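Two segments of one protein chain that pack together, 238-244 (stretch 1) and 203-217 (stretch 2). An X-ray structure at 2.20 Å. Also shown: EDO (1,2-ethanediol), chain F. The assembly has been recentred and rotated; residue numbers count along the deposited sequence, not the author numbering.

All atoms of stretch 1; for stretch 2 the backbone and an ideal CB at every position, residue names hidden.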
ATOM      1  N   LYS A 238      -4.795  19.180 -20.760  1.00 53.24           N
ATOM      2  CA  LYS A 238      -5.744  19.109 -19.661  1.00 49.60           C
ATOM      3  C   LYS A 238      -6.632  20.348 -19.486  1.00 55.81           C
ATOM      4  O   LYS A 238      -6.251  21.457 -19.852  1.00 62.90           O
ATOM      5  CB  LYS A 238      -5.023  18.848 -18.327  1.00 36.41           C
ATOM      6  CG  LYS A 238      -4.060  17.655 -18.314  1.00 52.08           C
ATOM      7  CD  LYS A 238      -3.442  17.417 -16.924  1.00 59.91           C
ATOM      8  CE  LYS A 238      -2.356  16.313 -16.957  1.00 58.02           C
ATOM      9  NZ  LYS A 238      -2.852  15.048 -17.547  1.00 56.28           N
ATOM     10  N   SER A 239      -7.826  20.117 -18.937  1.00 55.84           N
ATOM     11  CA  SER A 239      -8.767  21.164 -18.581  1.00 38.62           C
ATOM     12  C   SER A 239      -8.927  20.988 -17.064  1.00 34.19           C
ATOM     13  O   SER A 239      -9.116  19.879 -16.568  1.00 33.07           O
ATOM     14  CB  SER A 239     -10.117  20.984 -19.289  1.00 42.68           C
ATOM     15  OG  SER A 239      -9.981  21.166 -20.699  1.00 65.94           O
ATOM     16  N   MET A 240      -8.800  22.081 -16.326  1.00 33.78           N
ATOM     17  CA  MET A 240      -8.886  22.037 -14.884  1.00 25.75           C
ATOM     18  C   MET A 240      -9.878  23.074 -14.395  1.00 38.95           C
ATOM     19  O   MET A 240      -9.722  24.296 -14.640  1.00 33.28           O
ATOM     20  CB  MET A 240      -7.497  22.301 -14.227  1.00 19.54           C
ATOM     21  CG  MET A 240      -6.401  21.338 -14.587  1.00 36.05           C
ATOM     22  SD  MET A 240      -5.023  22.097 -15.539  1.00 58.74           S
ATOM     23  CE  MET A 240      -5.779  22.355 -17.085  1.00 69.47           C
ATOM     24  N   ILE A 241     -10.889  22.584 -13.685  1.00 37.12           N
ATOM     25  CA  ILE A 241     -11.925  23.431 -13.148  1.00 26.39           C
ATOM     26  C   ILE A 241     -11.967  23.069 -11.649  1.00 27.14           C
ATOM     27  O   ILE A 241     -12.463  22.029 -11.276  1.00 34.26           O
ATOM     28  CB  ILE A 241     -13.249  23.152 -13.921  1.00 29.05           C
ATOM     29  CG1 ILE A 241     -13.108  23.629 -15.388  1.00 27.33           C
ATOM     30  CG2 ILE A 241     -14.425  23.873 -13.305  1.00 21.23           C
ATOM     31  CD1 ILE A 241     -14.329  23.246 -16.274  1.00 30.67           C
ATOM     32  N   TYR A 242     -11.447  23.956 -10.800  1.00 35.75           N
ATOM     33  CA  TYR A 242     -11.344  23.671  -9.377  1.00 26.60           C
ATOM     34  C   TYR A 242     -11.265  24.906  -8.480  1.00 39.09           C
ATOM     35  O   TYR A 242     -11.175  26.049  -8.943  1.00 26.05           O
ATOM     36  CB  TYR A 242     -10.066  22.828  -9.120  1.00 24.05           C
ATOM     37  CG  TYR A 242      -8.782  23.553  -9.510  1.00 27.40           C
ATOM     38  CD1 TYR A 242      -8.381  23.644 -10.832  1.00 34.31           C
ATOM     39  CD2 TYR A 242      -7.977  24.167  -8.548  1.00 26.46           C
ATOM     40  CE1 TYR A 242      -7.197  24.328 -11.190  1.00 27.22           C
ATOM     41  CE2 TYR A 242      -6.789  24.848  -8.906  1.00 20.59           C
ATOM     42  CZ  TYR A 242      -6.417  24.918 -10.234  1.00 30.45           C
ATOM     43  OH  TYR A 242      -5.265  25.587 -10.608  1.00 30.05           O
ATOM     44  N   LYS A 243     -11.327  24.664  -7.181  1.00 31.87           N
ATOM     45  CA  LYS A 243     -11.153  25.726  -6.228  1.00 30.43           C
ATOM     46  C   LYS A 243      -9.920  25.331  -5.415  1.00 28.63           C
ATOM     47  O   LYS A 243      -9.584  24.128  -5.319  1.00 23.01           O
ATOM     48  CB  LYS A 243     -12.362  25.864  -5.328  1.00 27.39           C
ATOM     49  CG  LYS A 243     -13.451  26.708  -5.931  1.00 39.53           C
ATOM     50  CD  LYS A 243     -14.686  26.767  -5.066  1.00 26.40           C
ATOM     51  CE  LYS A 243     -15.675  27.823  -5.644  1.00 21.81           C
ATOM     52  NZ  LYS A 243     -16.789  27.943  -4.737  1.00 32.85           N
ATOM     53  N   ALA A 244      -9.241  26.336  -4.857  1.00 27.74           N
ATOM     54  CA  ALA A 244      -8.065  26.087  -4.056  1.00 25.16           C
ATOM     55  C   ALA A 244      -8.053  27.071  -2.912  1.00 20.16           C
ATOM     56  O   ALA A 244      -8.555  28.178  -3.040  1.00 33.19           O
ATOM     57  CB  ALA A 244      -6.780  26.249  -4.912  1.00 19.34           C
ATOM     58  N   UNK A 203     -16.608  12.483 -22.588  1.00 36.86           N
ATOM     59  CA  UNK A 203     -16.492  13.809 -23.162  1.00 42.74           C
ATOM     60  C   UNK A 203     -16.473  14.873 -22.066  1.00 41.78           C
ATOM     61  O   UNK A 203     -17.077  14.721 -21.002  1.00 35.03           O
ATOM     62  CB  UNK A 203     -17.641  14.068 -24.139  1.00 42.74           C
ATOM     63  N   UNK A 204     -15.790  15.964 -22.351  1.00 44.57           N
ATOM     64  CA  UNK A 204     -15.701  17.088 -21.431  1.00 37.91           C
ATOM     65  C   UNK A 204     -17.016  17.851 -21.388  1.00 41.00           C
ATOM     66  O   UNK A 204     -17.687  18.013 -22.414  1.00 45.24           O
ATOM     67  CB  UNK A 204     -14.558  18.022 -21.833  1.00 37.91           C
ATOM     68  N   UNK A 205     -17.402  18.302 -20.194  1.00 47.34           N
ATOM     69  CA  UNK A 205     -18.604  19.123 -20.058  1.00 38.58           C
ATOM     70  C   UNK A 205     -18.219  20.282 -19.127  1.00 43.06           C
ATOM     71  O   UNK A 205     -18.465  20.263 -17.907  1.00 42.96           O
ATOM     72  CB  UNK A 205     -19.788  18.321 -19.516  1.00 38.58           C
ATOM     73  N   UNK A 206     -17.571  21.278 -19.724  1.00 37.05           N
ATOM     74  CA  UNK A 206     -17.108  22.435 -18.977  1.00 35.41           C
ATOM     75  C   UNK A 206     -18.210  23.097 -18.178  1.00 30.67           C
ATOM     76  O   UNK A 206     -18.061  23.399 -17.008  1.00 45.46           O
ATOM     77  CB  UNK A 206     -16.484  23.456 -19.931  1.00 35.41           C
ATOM     78  N   UNK A 207     -19.356  23.291 -18.787  1.00 37.35           N
ATOM     79  CA  UNK A 207     -20.401  23.945 -18.053  1.00 22.30           C
ATOM     80  C   UNK A 207     -20.924  23.161 -16.830  1.00 38.13           C
ATOM     81  O   UNK A 207     -21.223  23.760 -15.798  1.00 34.37           O
ATOM     82  CB  UNK A 207     -21.559  24.231 -19.012  1.00 22.30           C
ATOM     83  N   UNK A 208     -21.070  21.842 -16.951  1.00 30.03           N
ATOM     84  CA  UNK A 208     -21.593  21.051 -15.837  1.00 29.71           C
ATOM     85  C   UNK A 208     -20.558  21.062 -14.722  1.00 23.54           C
ATOM     86  O   UNK A 208     -20.905  21.084 -13.556  1.00 26.82           O
ATOM     87  CB  UNK A 208     -21.920  19.620 -16.270  1.00 29.71           C
ATOM     88  N   UNK A 209     -19.285  21.055 -15.105  1.00 27.22           N
ATOM     89  CA  UNK A 209     -18.231  21.026 -14.125  1.00 20.11           C
ATOM     90  C   UNK A 209     -18.145  22.415 -13.407  1.00 29.45           C
ATOM     91  O   UNK A 209     -17.938  22.466 -12.174  1.00 31.30           O
ATOM     92  CB  UNK A 209     -16.905  20.659 -14.795  1.00 20.11           C
ATOM     93  N   UNK A 210     -18.320  23.510 -14.150  1.00 34.18           N
ATOM     94  CA  UNK A 210     -18.268  24.869 -13.560  1.00 32.27           C
ATOM     95  C   UNK A 210     -19.333  25.002 -12.513  1.00 24.12           C
ATOM     96  O   UNK A 210     -19.081  25.438 -11.392  1.00 43.07           O
ATOM     97  CB  UNK A 210     -18.444  25.953 -14.625  1.00 32.27           C
ATOM     98  N   UNK A 211     -20.543  24.602 -12.889  1.00 22.04           N
ATOM     99  CA  UNK A 211     -21.643  24.666 -11.936  1.00 22.40           C
ATOM    100  C   UNK A 211     -21.334  23.874 -10.642  1.00 20.66           C
ATOM    101  O   UNK A 211     -21.659  24.297  -9.555  1.00 36.32           O
ATOM    102  CB  UNK A 211     -22.919  24.131 -12.589  1.00 22.40           C
ATOM    103  N   UNK A 212     -20.747  22.682 -10.783  1.00 33.35           N
ATOM    104  CA  UNK A 212     -20.488  21.865  -9.596  1.00 31.21           C
ATOM    105  C   UNK A 212     -19.392  22.548  -8.714  1.00 28.67           C
ATOM    106  O   UNK A 212     -19.565  22.712  -7.496  1.00 23.67           O
ATOM    107  CB  UNK A 212     -20.056  20.456 -10.009  1.00 31.21           C
ATOM    108  N   UNK A 213     -18.289  22.973  -9.347  1.00 21.66           N
ATOM    109  CA  UNK A 213     -17.183  23.597  -8.617  1.00 26.98           C
ATOM    110  C   UNK A 213     -17.532  24.947  -7.945  1.00 34.59           C
ATOM    111  O   UNK A 213     -17.110  25.193  -6.807  1.00 37.23           O
ATOM    112  CB  UNK A 213     -16.014  23.807  -9.581  1.00 26.98           C
ATOM    113  N   UNK A 214     -18.322  25.786  -8.630  1.00 30.99           N
ATOM    114  CA  UNK A 214     -18.738  27.098  -8.088  1.00 27.19           C
ATOM    115  C   UNK A 214     -19.555  26.913  -6.800  1.00 29.45           C
ATOM    116  O   UNK A 214     -19.515  27.778  -5.907  1.00 37.06           O
ATOM    117  CB  UNK A 214     -19.557  27.872  -9.123  1.00 27.19           C
ATOM    118  N   UNK A 215     -20.304  25.808  -6.723  1.00 18.08           N
ATOM    119  CA  UNK A 215     -21.153  25.510  -5.554  1.00 21.23           C
ATOM    120  C   UNK A 215     -20.370  24.989  -4.329  1.00 31.70           C
ATOM    121  O   UNK A 215     -20.883  24.967  -3.196  1.00 29.03           O
ATOM    122  CB  UNK A 215     -22.209  24.475  -5.949  1.00 21.23           C
ATOM    123  N   UNK A 216     -19.121  24.598  -4.544  1.00 23.15           N
ATOM    124  CA  UNK A 216     -18.323  23.997  -3.450  1.00 29.44           C
ATOM    125  C   UNK A 216     -17.805  24.958  -2.418  1.00 27.37           C
ATOM    126  O   UNK A 216     -17.343  26.011  -2.772  1.00 26.39           O
ATOM    127  CB  UNK A 216     -17.123  23.253  -4.041  1.00 29.44           C
ATOM    128  N   UNK A 217     -17.861  24.546  -1.151  1.00 33.32           N
ATOM    129  CA  UNK A 217     -17.353  25.333  -0.050  1.00 21.90           C
ATOM    130  C   UNK A 217     -16.118  24.541   0.449  1.00 39.55           C
ATOM    131  O   UNK A 217     -16.271  23.388   0.851  1.00 31.40           O
ATOM    132  CB  UNK A 217     -18.405  25.550   1.040  1.00 21.90           C
TER
HETATM  133  C1  EDO F 302     -23.922  26.687  -0.507  1.00 36.86           C
HETATM  134  O1  EDO F 302     -23.389  27.807   0.246  1.00 28.99           O
HETATM  135  C2  EDO F 302     -23.259  26.655  -1.858  1.00 26.64           C
HETATM  136  O2  EDO F 302     -23.407  25.365  -2.428  1.00 43.93           O

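The strand 238-244 runs nearly parallel to helix 206-215, at 4° and a closest axial approach of 7.9 Å, and turns Ser 239, Ile 241 and Lys 243 toward it.

Position 203 lies out of reach of the strand, so many side chains would serve; it is Gln 203. At 204 CA-to-CB points toward the strand, but nothing of it lies within 5.5 Å of the ideal CB, so a long or broad side chain is needed to reach Ser 239 and Ile 241. Phe 204 does this with chi1 t: its CZ comes to 3.5 Å from Ser 239 CB and 3.6 Å from Ile 241 CD1, with Ser 239 OG over one ring face.

Position 205 points away just before the helix, where Asp, Ser, Thr or Asn could cap free amides. Asp 205 accepts a capping hydrogen bond through OD1 from the backbone N of position 208 (3.0 Å). At 206 an ideal CB would sit 4.2 Å from Ile 241 CD1, which leaves room for a small residue, and the helical phi/psi does not demand glycine. It is Gly 206. Positions 207 and 208 meet nothing of the strand and would suit polar residues: Glu 207 points away, while Gln 208 adds an NE2 bond to Asp 205 OD2 (3.0 Å).

At 209 the ideal CB is 3.9 Å from Ile 241 CD1, favouring an apolar residue. Phe 209 offers its CB, 4.0 Å from Ile 241 CD1, while its end leads away. CA-to-CB at 210 points sideways, and the ideal CB lies 4.7 Å from Ile 241 CG2, so aliphatic or long polar chains could fit; Glu 210 lays its CG 4.2 Å from Ile 241 CD1.

The strand sets no limit at 211, 212, 215 or 217, so polar or apolar side chains would do; the first two are Glu 211 and Phe 212. Position 213 points toward the strand, its ideal CB 4.0 Å from Ile 241 CG2; a compact aliphatic such as Val, Ile or Ala suits this close approach. Val 213 places CG2 3.9 Å from Ile 241 CG2 and CG1 3.9 Å from Lys 243 CG.

Position 214 points away, leaving wide choice, and Gln 214 contributes its backbone O to Lys 243 NZ (3.0 Å). At 215, Ser 215 OG bonds back to Phe 212 O (2.6 Å), and its own O accepts from EDO O2 (2.7 Å). At 216 the ideal CB faces Lys 243 CD at 4.4 Å, inviting an aliphatic residue. Leu 216 packs its CB there, and its O accepts from Lys 243 NZ (2.8 Å), so the extended lysine is held by backbone carbonyls. Position 217, pointing away, is Ile 217.

Stretch 2 203-217: QFDGEQFEEFVQSLI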
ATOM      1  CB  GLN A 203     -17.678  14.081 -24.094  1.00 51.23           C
ATOM      2  CG  GLN A 203     -17.678  13.291 -25.399  1.00 55.63           C
ATOM      3  CD  GLN A 203     -18.927  13.573 -26.212  1.00 85.62           C
ATOM      4  OE1 GLN A 203     -19.315  14.733 -26.394  1.00 86.28           O
ATOM      5  NE2 GLN A 203     -19.562  12.516 -26.711  1.00 85.92           N
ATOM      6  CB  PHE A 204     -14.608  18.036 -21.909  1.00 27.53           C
ATOM      7  CG  PHE A 204     -14.292  19.129 -20.955  1.00 42.25           C
ATOM      8  CD1 PHE A 204     -13.763  18.833 -19.693  1.00 54.05           C
ATOM      9  CD2 PHE A 204     -14.476  20.462 -21.321  1.00 40.08           C
ATOM     10  CE1 PHE A 204     -13.417  19.838 -18.811  1.00 49.87           C
ATOM     11  CE2 PHE A 204     -14.128  21.486 -20.435  1.00 45.92           C
ATOM     12  CZ  PHE A 204     -13.599  21.173 -19.181  1.00 48.03           C
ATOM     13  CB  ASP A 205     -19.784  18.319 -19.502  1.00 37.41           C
ATOM     14  CG  ASP A 205     -21.110  19.113 -19.543  1.00 51.77           C
ATOM     15  OD1 ASP A 205     -21.090  20.364 -19.547  1.00 41.73           O
ATOM     16  OD2 ASP A 205     -22.181  18.476 -19.552  1.00 40.65           O
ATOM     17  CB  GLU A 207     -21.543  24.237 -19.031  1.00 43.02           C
ATOM     18  CG  GLU A 207     -22.853  24.714 -18.450  1.00 59.96           C
ATOM     19  CD  GLU A 207     -23.896  24.997 -19.543  1.00 78.47           C
ATOM     20  OE1 GLU A 207     -23.512  25.170 -20.728  1.00 66.26           O
ATOM     21  OE2 GLU A 207     -25.098  25.061 -19.217  1.00 80.51           O
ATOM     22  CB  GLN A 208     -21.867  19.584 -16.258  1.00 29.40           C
ATOM     23  CG  GLN A 208     -22.620  18.741 -15.207  1.00 27.46           C
ATOM     24  CD  GLN A 208     -22.880  17.282 -15.681  1.00 27.46           C
ATOM     25  OE1 GLN A 208     -23.266  16.413 -14.894  1.00 28.49           O
ATOM     26  NE2 GLN A 208     -22.685  17.036 -16.975  1.00 34.11           N
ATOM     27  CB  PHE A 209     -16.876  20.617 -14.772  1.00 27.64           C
ATOM     28  CG  PHE A 209     -16.851  19.200 -15.371  1.00 38.03           C
ATOM     29  CD1 PHE A 209     -17.778  18.248 -14.966  1.00 21.38           C
ATOM     30  CD2 PHE A 209     -15.928  18.848 -16.387  1.00 19.68           C
ATOM     31  CE1 PHE A 209     -17.832  16.930 -15.566  1.00 24.45           C
ATOM     32  CE2 PHE A 209     -15.970  17.548 -17.001  1.00 22.37           C
ATOM     33  CZ  PHE A 209     -16.926  16.607 -16.579  1.00 30.70           C
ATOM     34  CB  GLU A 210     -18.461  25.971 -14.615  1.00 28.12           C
ATOM     35  CG  GLU A 210     -17.276  26.081 -15.565  1.00 56.95           C
ATOM     36  CD  GLU A 210     -17.413  27.228 -16.545  1.00 71.25           C
ATOM     37  OE1 GLU A 210     -17.544  28.391 -16.081  1.00 58.85           O
ATOM     38  OE2 GLU A 210     -17.376  26.949 -17.771  1.00 71.24           O
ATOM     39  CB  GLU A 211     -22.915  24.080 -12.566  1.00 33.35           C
ATOM     40  CG  GLU A 211     -24.056  23.922 -11.534  1.00 53.15           C
ATOM     41  CD  GLU A 211     -25.304  23.245 -12.088  1.00 54.59           C
ATOM     42  OE1 GLU A 211     -25.200  22.186 -12.765  1.00 79.92           O
ATOM     43  OE2 GLU A 211     -26.398  23.761 -11.815  1.00 42.15           O
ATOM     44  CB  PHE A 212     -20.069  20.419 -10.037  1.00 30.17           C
ATOM     45  CG  PHE A 212     -20.473  19.353  -9.071  1.00 32.27           C
ATOM     46  CD1 PHE A 212     -19.841  19.240  -7.826  1.00 62.68           C
ATOM     47  CD2 PHE A 212     -21.520  18.494  -9.368  1.00 38.73           C
ATOM     48  CE1 PHE A 212     -20.262  18.275  -6.880  1.00 64.87           C
ATOM     49  CE2 PHE A 212     -21.944  17.528  -8.432  1.00 36.22           C
ATOM     50  CZ  PHE A 212     -21.319  17.419  -7.191  1.00 47.20           C
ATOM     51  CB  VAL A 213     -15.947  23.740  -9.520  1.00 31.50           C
ATOM     52  CG1 VAL A 213     -14.802  24.510  -8.812  1.00 14.58           C
ATOM     53  CG2 VAL A 213     -15.439  22.320  -9.909  1.00 12.43           C
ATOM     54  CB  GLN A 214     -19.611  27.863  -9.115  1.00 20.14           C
ATOM     55  CG  GLN A 214     -18.863  28.282 -10.316  1.00 16.51           C
ATOM     56  CD  GLN A 214     -19.764  28.834 -11.431  1.00 24.50           C
ATOM     57  OE1 GLN A 214     -21.000  28.771 -11.379  1.00 34.78           O
ATOM     58  NE2 GLN A 214     -19.129  29.335 -12.459  1.00 30.71           N
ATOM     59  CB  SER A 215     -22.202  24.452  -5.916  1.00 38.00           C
ATOM     60  OG  SER A 215     -21.632  23.133  -5.928  1.00 47.21           O
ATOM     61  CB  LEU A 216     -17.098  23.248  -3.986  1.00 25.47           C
ATOM     62  CG  LEU A 216     -17.327  22.187  -5.025  1.00 27.88           C
ATOM     63  CD1 LEU A 216     -15.997  21.648  -5.419  1.00 12.09           C
ATOM     64  CD2 LEU A 216     -18.240  21.135  -4.462  1.00 16.20           C
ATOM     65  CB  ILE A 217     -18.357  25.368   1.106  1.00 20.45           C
ATOM     66  CG1 ILE A 217     -19.672  26.030   0.688  1.00 23.51           C
ATOM     67  CG2 ILE A 217     -17.684  26.085   2.293  1.00 21.26           C
ATOM     68  CD1 ILE A 217     -19.561  27.563   0.463  1.00 27.58           C
TER
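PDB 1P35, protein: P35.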